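Local coordinates for surface antigen protein 2 (Candida albicans, PDB 4Y7S) that binds haem as a secreted haemophore and helps the fungus use iron from human haemoglobin during hyphal growth, at the interface of chains A and B. Residues are numbered along the deposited sequence; one frame, centred on the assembly and turned at random. Chains: chain A/B, Surface antigen protein 2.

The interface of chains A and B. Residues chain A 53-55, 91, 96; chain B 6-8.
A:Trp91 donates its indole N-H to the backbone carbonyl of B:Pro8, tying the N-terminal arm of chain B to the surface of chain A. The bond, 3.0 Å from NE1 of A:Trp91 to O of B:Pro8, bends to 148° at the hydrogen; it lies close to the indole plane and falls on a lone pair in the carbonyl plane. A chi1 of 57° places CG of A:Trp91 over the backbone, flanked by N and C, and chi2 of 91° sets the ring about perpendicular to the plane of CA, CB and CG, with the NE1 edge turned to chain B.

The indole can be followed outward from CB, the root that carries the ring toward chain B. NE1 makes the hydrogen bond, and the oxygen also lies beside CE2 and CZ2, along the same edge. Further along that edge, CZ2 and CH2 of the six-membered ring meet CB of B:Pro7, each at 3.9 Å. Both prolines thus address the edge of the ring, while CG1 of A:Val53, from the same chain, rests over one face near the rim and probably helps to hold its orientation. The other methyl of A:Val53, CG2, leans on CB of B:Pro7 at 3.8 Å, so that this corner of the pyrrolidine sits in the notch between the valine methyl and the indole edge.

B:Pro8, which buries 71 Å², is held from other sides. CG2 of A:Ile96, anti to the backbone N, lies 3.9 Å from CB of B:Pro8, the two side chains lying antiparallel, and CD1 of the isoleucine approaches the proline carbonyl. A:Pro55, at the start of helix 55-68, adds a looser ring-to-ring contact. The protein forms a homodimer, and a transient trimer is possible; this largely apolar patch of the deposited trimer may serve either form. At the end of helix 48-53, the carbonyl O of A:Val53 sits 3.4 Å from CD of B:Pro8.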
loop_
_atom_site.group_PDB
_atom_site.type_symbol
_atom_site.label_atom_id
_atom_site.label_comp_id
_atom_site.label_asym_id
_atom_site.label_seq_id
_atom_site.Cartn_x
_atom_site.Cartn_y
_atom_site.Cartn_z
ATOM N N VAL A 53 -3.913 4.851 9.862
ATOM C CA VAL A 53 -3.401 3.828 10.784
ATOM C C VAL A 53 -3.195 4.307 12.227
ATOM O O VAL A 53 -2.874 3.506 13.099
ATOM C CB VAL A 53 -2.051 3.232 10.268
ATOM C CG1 VAL A 53 -2.218 2.731 8.844
ATOM C CG2 VAL A 53 -0.883 4.239 10.371
ATOM N N ILE A 54 -3.363 5.592 12.492
ATOM C CA ILE A 54 -3.182 6.093 13.870
ATOM C C ILE A 54 -4.505 5.991 14.618
ATOM O O ILE A 54 -5.456 6.708 14.303
ATOM C CB ILE A 54 -2.669 7.544 13.899
ATOM C CG1 ILE A 54 -1.312 7.654 13.205
ATOM C CG2 ILE A 54 -2.539 8.030 15.317
ATOM C CD1 ILE A 54 -0.195 6.822 13.832
ATOM N N PRO A 55 -4.589 5.088 15.609
ATOM C CA PRO A 55 -5.919 4.794 16.159
ATOM C C PRO A 55 -6.616 5.940 16.896
ATOM O O PRO A 55 -7.840 5.955 16.876
ATOM C CB PRO A 55 -5.649 3.632 17.132
ATOM C CG PRO A 55 -4.188 3.638 17.383
ATOM C CD PRO A 55 -3.552 4.197 16.154
ATOM N N TRP A 91 -1.648 -1.361 4.669
ATOM C CA TRP A 91 -1.895 -2.794 4.752
ATOM C C TRP A 91 -3.328 -3.096 5.224
ATOM O O TRP A 91 -3.989 -2.243 5.794
ATOM C CB TRP A 91 -0.897 -3.454 5.698
ATOM C CG TRP A 91 -0.917 -2.851 7.070
ATOM C CD1 TRP A 91 -1.687 -3.256 8.131
ATOM C CD2 TRP A 91 -0.146 -1.741 7.537
ATOM N NE1 TRP A 91 -1.438 -2.465 9.227
ATOM C CE2 TRP A 91 -0.496 -1.529 8.892
ATOM C CE3 TRP A 91 0.815 -0.909 6.950
ATOM C CZ2 TRP A 91 0.077 -0.522 9.663
ATOM C CZ3 TRP A 91 1.384 0.104 7.728
ATOM C CH2 TRP A 91 1.005 0.288 9.068
ATOM N N ILE A 96 -7.827 1.460 9.566
ATOM C CA ILE A 96 -7.571 0.673 10.765
ATOM C C ILE A 96 -8.154 1.353 12.010
ATOM O O ILE A 96 -7.651 2.380 12.452
ATOM C CB ILE A 96 -6.055 0.418 10.925
ATOM C CG1 ILE A 96 -5.497 -0.068 9.582
ATOM C CG2 ILE A 96 -5.805 -0.606 12.021
ATOM C CD1 ILE A 96 -4.075 -0.587 9.611
ATOM N N TYR B 6 1.331 2.192 18.731
ATOM C CA TYR B 6 1.796 2.004 17.359
ATOM C C TYR B 6 0.707 1.643 16.370
ATOM O O TYR B 6 -0.357 1.155 16.761
ATOM C CB TYR B 6 2.873 0.924 17.324
ATOM C CG TYR B 6 4.138 1.289 18.061
ATOM C CD1 TYR B 6 4.929 2.348 17.630
ATOM C CD2 TYR B 6 4.563 0.563 19.160
ATOM C CE1 TYR B 6 6.093 2.679 18.286
ATOM C CE2 TYR B 6 5.738 0.887 19.823
ATOM C CZ TYR B 6 6.498 1.945 19.380
ATOM O OH TYR B 6 7.664 2.283 20.033
ATOM N N PRO B 7 0.981 1.861 15.067
ATOM C CA PRO B 7 0.018 1.416 14.050
ATOM C C PRO B 7 -0.297 -0.073 14.190
ATOM O O PRO B 7 0.616 -0.890 14.130
ATOM C CB PRO B 7 0.741 1.710 12.739
ATOM C CG PRO B 7 1.665 2.871 13.074
ATOM C CD PRO B 7 2.093 2.631 14.487
ATOM N N PRO B 8 -1.590 -0.418 14.357
ATOM C CA PRO B 8 -1.919 -1.830 14.526
ATOM C C PRO B 8 -1.641 -2.606 13.265
ATOM O O PRO B 8 -1.851 -2.077 12.177
ATOM C CB PRO B 8 -3.418 -1.811 14.846
ATOM C CG PRO B 8 -3.690 -0.433 15.353
ATOM C CD PRO B 8 -2.758 0.450 14.605
#